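Local coordinates for probable transcriptional repressor protein (PDB 4FX0), which probably binds DNA as a redox-dependent transcriptional repressor of the MarR family, working as a dimer with winged helix-turn-helix domains, at residues B[26-31]-B[109-114]; B[20-25]-B[113-118]; B[79-84]-B[98-103]. One frame throughout, in Å; residues are numbered along the deposited sequence.

All three contacts use helix 99-119, at successive, partly overlapping levels. Interaction 3 lies at its N-terminal end, beside strand 82-86. Interaction 1 lies further along, and interaction 2 follows towards the C-terminal end. Interactions 1 and 2 are neighbours: their centres are about 7 Å apart, they share Arg-113 and Gly-114, and Trp-112 meets Tyr-22 between them. Interaction 3 is centred about 16 Å from interaction 1 and about 22 Å from interaction 2. Leu-31 still touches Leu-81. Along the chain, both segments of interaction 3 fall between the segments of the other two. One helix thus links the winged part, which probably binds DNA as in other MarR proteins, to the part packed against the second subunit.

Interaction 1: residues B[26-31]-B[109-114]; sequences LRPSGL and VPLWRG
Leu-26 lies close to Leu-111 and Trp-112 of helix 99-119. Its chi1 of -73° puts CG beside the backbone N, and the CD2 branch beyond it does the touching. CD2 lies 4.1 Å from the backbone N of Trp-112 and 4.2 Å from CB of Leu-111. The two leucine side chains cross at a slant.

After Arg-27 the chain turns through a short 3-10 segment. CB, CG and CD of Pro-28 all lie near CD1 of Leu-111, CB nearest at 3.6 Å. Ser-29 comes next to that methyl: its backbone N is 3.8 Å from CD1 of Leu-111. Its hydroxyl turns back into its own segment. OG donates to O of Leu-26 over 2.8 Å, in the carbonyl plane and on a lone pair. This bond ties the turn together, whereas the contact between the segments is apolar, with no hydrogen bond across it.

Leu-26 and Ser-29 also lie on Ala-108, one turn earlier on helix 99-119, and Leu-31 continues the packing onto Ala-104. Leu-26 and Leu-31 reach helix 33-45 as well, at Phe-36 and Leu-39. The turn therefore sits where helices 7-26, 33-45 and 99-119 meet. Phe-3 of the second subunit packs against the Trp-112 ring at this junction.

Interaction 2: residues B[20-25]-B[113-118]; sequences QAYDRA and RGVQAE
OE1 of Gln-116 is gripped from two subunits. OH of Tyr-22 donates to it, as does N of Ala-7 of the second subunit. The modelled OH to OE1 distance, 2.3 Å, is very short and doubtful. The oxygen lies at the edge of the tyrosine ring, in its plane. The amide plane is turned 87° from the ring. A bend at chi2 of Gln-116 (81°) carries CD round to the phenol. NE2 of the same amide bonds to O of Glu-5 of the second subunit.

Val-115 covers one face of the Tyr-22 ring. Its CG1 sits almost over the ring centre, 3.8 Å from the centroid, in a CH-pi contact. CG2 touches the rim at CE1 of Tyr-22, 3.7 Å away. Val-115 CB also meets Ala-25 CB, at 3.9 Å.

Segments 20-25 and 113-118 run roughly antiparallel, at 144°, with axes 9.6 Å apart at closest approach. Their helices, 7-26 and 99-119, belong to the helical part through which MarR-family proteins dimerise. The chemistry is mixed: apolar at Val-115, polar at Gln-116. The polar end also bonds to the second subunit, so one amide takes part in both the chain packing and the dimer contact.

Interaction 3: residues B[79-84]-B[98-103]; sequences DGLVRV and TAKGRA
The chi1 torsion of Thr-98, 61°, sets OG1 between its backbone N and carbonyl carbon, facing Gly-80 and Leu-81. Lys-100 has CG anti to its backbone N and is extended beyond it, which carries NZ to Asp-79. This is the base of the wing in a winged helix-turn-helix domain. Strand 82-86 starts here, and helix 99-119 starts just after strand 93-97.

Both helix ends at this site are capped. Gly-80 closes helix 66-78 with a Schellman motif and a positive phi. Thr-98 is the N-cap of helix 99-119, with OG1 accepting from N of Gly-101 over 3.1 Å. The same hydroxyl donates to O of Gly-80, though the modelled separation is implausibly short and its value is doubtful.

The backbone adds a second link. N of Thr-98 donates to O of Leu-81 at 3.1 Å, with a nearly straight N-H...O angle of 166°. The donor stands above the carbonyl plane. This bond joins the start of one helix to the turn that follows another.

The aliphatic part of Lys-100 packs on Leu-81, CG to CD2 at 3.7 Å. NZ makes two weak bonds, to O of Asp-79 at 3.2 Å and to OD2 of Asp-79 at 3.4 Å, the latter part of a salt bridge. The side chains of Asp-79 and Lys-100 cross at about a right angle.

NH1 of Arg-83 touches CG2 of Thr-98, but its guanidinium pairs through NH2 with Glu-96 on the neighbouring strand. Val-82 turns away, towards helices 33-45 and 66-78. Gly-101 has its CA 3.8 Å from CA of Leu-81, and this CA also makes a CA-H...O contact of 3.4 Å with O of Leu-81.

Interaction 1: residues B[26-31]-B[109-114]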
# COMPACT_ATOMS: atom_id res chain seq x y z
N LEU B 26 12.07 -0.02 -12.06
CA LEU B 26 12.81 1.22 -11.80
C LEU B 26 14.26 0.97 -11.41
O LEU B 26 15.02 1.92 -11.21
CB LEU B 26 12.11 2.04 -10.72
CG LEU B 26 10.82 2.75 -11.13
CD1 LEU B 26 10.07 3.25 -9.90
CD2 LEU B 26 11.11 3.88 -12.09
N ARG B 27 14.65 -0.29 -11.30
CA ARG B 27 16.01 -0.65 -10.92
C ARG B 27 17.08 0.22 -11.60
O ARG B 27 17.91 0.81 -10.93
CB ARG B 27 16.28 -2.14 -11.20
CG ARG B 27 16.37 -3.00 -9.95
CD ARG B 27 15.98 -4.45 -10.24
NE ARG B 27 16.77 -5.03 -11.32
CZ ARG B 27 16.53 -6.23 -11.85
NH1 ARG B 27 15.53 -6.97 -11.40
NH2 ARG B 27 17.30 -6.68 -12.83
N PRO B 28 17.04 0.31 -12.95
CA PRO B 28 18.05 1.07 -13.69
C PRO B 28 18.19 2.52 -13.24
O PRO B 28 19.31 3.04 -13.22
CB PRO B 28 17.53 1.02 -15.13
CG PRO B 28 16.74 -0.23 -15.19
CD PRO B 28 16.08 -0.35 -13.85
N SER B 29 17.08 3.17 -12.90
CA SER B 29 17.12 4.58 -12.51
C SER B 29 17.60 4.75 -11.07
O SER B 29 17.79 5.87 -10.61
CB SER B 29 15.75 5.22 -12.69
OG SER B 29 14.82 4.70 -11.76
N GLY B 30 17.78 3.63 -10.38
CA GLY B 30 18.23 3.66 -9.00
C GLY B 30 17.19 4.23 -8.04
O GLY B 30 17.53 4.80 -7.01
N LEU B 31 15.92 4.07 -8.39
CA LEU B 31 14.83 4.60 -7.57
C LEU B 31 13.86 3.51 -7.14
O LEU B 31 13.59 2.57 -7.88
CB LEU B 31 14.06 5.67 -8.34
CG LEU B 31 14.84 6.92 -8.75
CD1 LEU B 31 13.91 7.92 -9.40
CD2 LEU B 31 15.54 7.53 -7.54
N VAL B 109 11.14 7.84 -15.55
CA VAL B 109 9.84 8.02 -16.20
C VAL B 109 9.51 6.94 -17.23
O VAL B 109 8.50 6.24 -17.10
CB VAL B 109 9.70 9.42 -16.84
CG1 VAL B 109 8.45 9.49 -17.70
CG2 VAL B 109 9.67 10.49 -15.76
N PRO B 110 10.36 6.78 -18.26
CA PRO B 110 10.08 5.77 -19.28
C PRO B 110 9.96 4.37 -18.69
O PRO B 110 9.14 3.57 -19.16
CB PRO B 110 11.31 5.85 -20.20
CG PRO B 110 12.37 6.52 -19.39
CD PRO B 110 11.64 7.48 -18.51
N LEU B 111 10.75 4.08 -17.66
CA LEU B 111 10.69 2.78 -16.99
C LEU B 111 9.35 2.60 -16.28
O LEU B 111 8.73 1.54 -16.36
CB LEU B 111 11.84 2.64 -15.99
CG LEU B 111 13.25 2.79 -16.56
CD1 LEU B 111 14.29 2.64 -15.46
CD2 LEU B 111 13.49 1.79 -17.68
N TRP B 112 8.92 3.65 -15.58
CA TRP B 112 7.63 3.64 -14.90
C TRP B 112 6.49 3.59 -15.90
O TRP B 112 5.45 2.98 -15.65
CB TRP B 112 7.50 4.89 -14.02
CG TRP B 112 6.09 5.19 -13.60
CD1 TRP B 112 5.40 4.62 -12.58
CD2 TRP B 112 5.21 6.15 -14.19
NE1 TRP B 112 4.14 5.16 -12.50
CE2 TRP B 112 4.00 6.11 -13.48
CE3 TRP B 112 5.32 7.05 -15.26
CZ2 TRP B 112 2.90 6.91 -13.80
CZ3 TRP B 112 4.24 7.86 -15.58
CH2 TRP B 112 3.05 7.78 -14.84
N ARG B 113 6.70 4.23 -17.05
CA ARG B 113 5.68 4.31 -18.08
C ARG B 113 5.45 2.94 -18.74
O ARG B 113 4.34 2.61 -19.15
CB ARG B 113 6.07 5.35 -19.13
CG ARG B 113 4.93 5.83 -20.01
CD ARG B 113 5.23 7.22 -20.56
NE ARG B 113 4.15 7.72 -21.41
CZ ARG B 113 4.09 8.96 -21.87
NH1 ARG B 113 5.03 9.84 -21.55
NH2 ARG B 113 3.07 9.33 -22.64
N GLY B 114 6.52 2.15 -18.82
CA GLY B 114 6.44 0.82 -19.40
C GLY B 114 5.70 -0.15 -18.52
O GLY B 114 4.85 -0.91 -18.99

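Interaction 2: residues B[20-25]-B[113-118]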
# COMPACT_ATOMS: atom_id res chain seq x y z
N GLN B 20 6.49 -4.09 -5.81
CA GLN B 20 7.57 -4.98 -6.22
C GLN B 20 7.90 -4.84 -7.71
O GLN B 20 9.06 -4.66 -8.08
CB GLN B 20 7.23 -6.44 -5.90
CG GLN B 20 7.64 -6.88 -4.51
CD GLN B 20 7.02 -8.20 -4.12
OE1 GLN B 20 5.99 -8.60 -4.65
NE2 GLN B 20 7.65 -8.90 -3.18
N ALA B 21 6.88 -4.93 -8.55
CA ALA B 21 7.08 -4.82 -9.99
C ALA B 21 7.61 -3.44 -10.38
O ALA B 21 8.49 -3.32 -11.23
CB ALA B 21 5.79 -5.13 -10.74
N TYR B 22 7.07 -2.41 -9.74
CA TYR B 22 7.51 -1.04 -10.00
C TYR B 22 8.95 -0.82 -9.55
O TYR B 22 9.72 -0.12 -10.21
CB TYR B 22 6.56 -0.03 -9.35
CG TYR B 22 5.35 0.29 -10.20
CD1 TYR B 22 4.48 -0.71 -10.60
CD2 TYR B 22 5.09 1.59 -10.60
CE1 TYR B 22 3.38 -0.43 -11.38
CE2 TYR B 22 3.98 1.88 -11.39
CZ TYR B 22 3.13 0.87 -11.77
OH TYR B 22 2.03 1.15 -12.55
N ASP B 23 9.32 -1.43 -8.42
CA ASP B 23 10.70 -1.41 -7.96
C ASP B 23 11.61 -2.08 -8.97
O ASP B 23 12.64 -1.52 -9.36
CB ASP B 23 10.82 -2.11 -6.61
CG ASP B 23 10.49 -1.21 -5.44
OD1 ASP B 23 10.00 -0.09 -5.68
OD2 ASP B 23 10.71 -1.63 -4.28
N ARG B 24 11.23 -3.28 -9.40
CA ARG B 24 12.00 -4.02 -10.38
C ARG B 24 12.21 -3.22 -11.66
O ARG B 24 13.33 -3.14 -12.17
CB ARG B 24 11.32 -5.35 -10.71
CG ARG B 24 12.03 -6.16 -11.78
CD ARG B 24 11.21 -7.35 -12.23
NE ARG B 24 11.88 -8.07 -13.31
CZ ARG B 24 12.76 -9.05 -13.11
NH1 ARG B 24 13.07 -9.42 -11.88
NH2 ARG B 24 13.32 -9.66 -14.15
N ALA B 25 11.14 -2.63 -12.17
CA ALA B 25 11.20 -1.85 -13.40
C ALA B 25 12.07 -0.61 -13.25
O ALA B 25 12.74 -0.20 -14.20
CB ALA B 25 9.80 -1.47 -13.86
N ARG B 113 6.70 4.23 -17.05
CA ARG B 113 5.68 4.31 -18.08
C ARG B 113 5.45 2.94 -18.74
O ARG B 113 4.34 2.61 -19.15
CB ARG B 113 6.07 5.35 -19.13
CG ARG B 113 4.93 5.83 -20.01
CD ARG B 113 5.23 7.22 -20.56
NE ARG B 113 4.15 7.72 -21.41
CZ ARG B 113 4.09 8.96 -21.87
NH1 ARG B 113 5.03 9.84 -21.55
NH2 ARG B 113 3.07 9.33 -22.64
N GLY B 114 6.52 2.15 -18.82
CA GLY B 114 6.44 0.82 -19.40
C GLY B 114 5.70 -0.15 -18.52
O GLY B 114 4.85 -0.91 -18.99
N VAL B 115 6.01 -0.14 -17.22
CA VAL B 115 5.36 -1.04 -16.27
C VAL B 115 3.90 -0.64 -16.07
O VAL B 115 3.03 -1.50 -15.92
CB VAL B 115 6.10 -1.06 -14.91
CG1 VAL B 115 6.09 0.32 -14.27
CG2 VAL B 115 5.47 -2.09 -13.99
N GLN B 116 3.63 0.66 -16.07
CA GLN B 116 2.27 1.17 -15.95
C GLN B 116 1.40 0.64 -17.08
O GLN B 116 0.28 0.18 -16.85
CB GLN B 116 2.28 2.70 -15.99
CG GLN B 116 0.91 3.35 -15.96
CD GLN B 116 0.32 3.43 -14.57
OE1 GLN B 116 0.81 2.78 -13.64
NE2 GLN B 116 -0.72 4.24 -14.41
N ALA B 117 1.93 0.70 -18.30
CA ALA B 117 1.20 0.24 -19.47
C ALA B 117 0.97 -1.27 -19.42
O ALA B 117 -0.11 -1.75 -19.77
CB ALA B 117 1.95 0.62 -20.74
N GLU B 118 1.98 -2.00 -18.98
CA GLU B 118 1.92 -3.46 -18.95
C GLU B 118 0.96 -3.96 -17.87
O GLU B 118 0.32 -4.99 -18.02
CB GLU B 118 3.32 -4.04 -18.72
CG GLU B 118 3.45 -5.52 -19.01
CD GLU B 118 4.89 -6.00 -18.99
OE1 GLU B 118 5.79 -5.15 -18.78
OE2 GLU B 118 5.13 -7.21 -19.17

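Interaction 3: residues B[79-84]-B[98-103]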
# COMPACT_ATOMS: atom_id res chain seq x y z
N ASP B 79 21.73 10.94 -1.01
CA ASP B 79 22.21 10.52 -2.32
C ASP B 79 22.23 11.68 -3.30
O ASP B 79 22.51 11.51 -4.49
CB ASP B 79 21.34 9.38 -2.87
CG ASP B 79 21.97 8.69 -4.06
OD1 ASP B 79 22.82 7.80 -3.86
OD2 ASP B 79 21.62 9.04 -5.21
N GLY B 80 21.93 12.88 -2.80
CA GLY B 80 21.99 14.08 -3.61
C GLY B 80 20.91 14.17 -4.67
O GLY B 80 21.09 14.82 -5.70
N LEU B 81 19.78 13.52 -4.42
CA LEU B 81 18.64 13.60 -5.32
C LEU B 81 17.77 14.79 -4.94
O LEU B 81 17.20 15.47 -5.79
CB LEU B 81 17.81 12.32 -5.26
CG LEU B 81 18.56 11.02 -5.52
CD1 LEU B 81 17.58 9.86 -5.56
CD2 LEU B 81 19.34 11.11 -6.83
N VAL B 82 17.70 15.05 -3.64
CA VAL B 82 16.91 16.15 -3.11
C VAL B 82 17.73 16.97 -2.13
O VAL B 82 18.64 16.46 -1.48
CB VAL B 82 15.63 15.65 -2.41
CG1 VAL B 82 14.73 14.94 -3.40
CG2 VAL B 82 15.99 14.73 -1.26
N ARG B 83 17.40 18.25 -2.02
CA ARG B 83 18.08 19.14 -1.09
C ARG B 83 17.06 19.64 -0.08
O ARG B 83 16.10 20.32 -0.44
CB ARG B 83 18.73 20.30 -1.84
CG ARG B 83 19.76 21.08 -1.05
CD ARG B 83 20.53 22.05 -1.94
NE ARG B 83 19.64 22.89 -2.74
CZ ARG B 83 19.37 22.69 -4.02
NH1 ARG B 83 19.93 21.67 -4.67
NH2 ARG B 83 18.54 23.50 -4.67
N VAL B 84 17.26 19.29 1.19
CA VAL B 84 16.28 19.61 2.23
C VAL B 84 16.84 20.52 3.31
O VAL B 84 17.69 20.12 4.10
CB VAL B 84 15.72 18.33 2.88
CG1 VAL B 84 14.77 18.69 4.02
CG2 VAL B 84 15.02 17.47 1.85
N THR B 98 17.52 18.34 -6.87
CA THR B 98 18.86 18.57 -7.37
C THR B 98 18.92 18.13 -8.83
O THR B 98 18.10 17.32 -9.27
CB THR B 98 19.91 17.78 -6.57
OG1 THR B 98 19.64 16.38 -6.68
CG2 THR B 98 19.86 18.19 -5.10
N ALA B 99 19.88 18.66 -9.57
CA ALA B 99 20.07 18.30 -10.97
C ALA B 99 20.13 16.78 -11.12
O ALA B 99 19.58 16.22 -12.07
CB ALA B 99 21.34 18.93 -11.51
N LYS B 100 20.78 16.12 -10.17
CA LYS B 100 20.88 14.67 -10.17
C LYS B 100 19.51 14.03 -9.98
O LYS B 100 19.18 13.04 -10.62
CB LYS B 100 21.84 14.20 -9.07
CG LYS B 100 21.95 12.69 -8.95
CD LYS B 100 23.02 12.29 -7.95
CE LYS B 100 23.13 10.78 -7.83
NZ LYS B 100 24.26 10.38 -6.95
N GLY B 101 18.71 14.62 -9.09
CA GLY B 101 17.35 14.16 -8.88
C GLY B 101 16.55 14.24 -10.16
O GLY B 101 15.89 13.28 -10.55
N ARG B 102 16.61 15.39 -10.82
CA ARG B 102 15.93 15.59 -12.09
C ARG B 102 16.36 14.53 -13.10
O ARG B 102 15.54 14.01 -13.86
CB ARG B 102 16.23 16.98 -12.64
CG ARG B 102 15.04 17.92 -12.66
CD ARG B 102 15.48 19.35 -12.90
NE ARG B 102 15.60 20.11 -11.66
CZ ARG B 102 14.65 20.91 -11.18
NH1 ARG B 102 13.52 21.05 -11.85
NH2 ARG B 102 14.84 21.56 -10.04
N ALA B 103 17.65 14.23 -13.11
CA ALA B 103 18.19 13.20 -14.00
C ALA B 103 17.55 11.84 -13.72
O ALA B 103 16.97 11.22 -14.61
CB ALA B 103 19.70 13.12 -13.86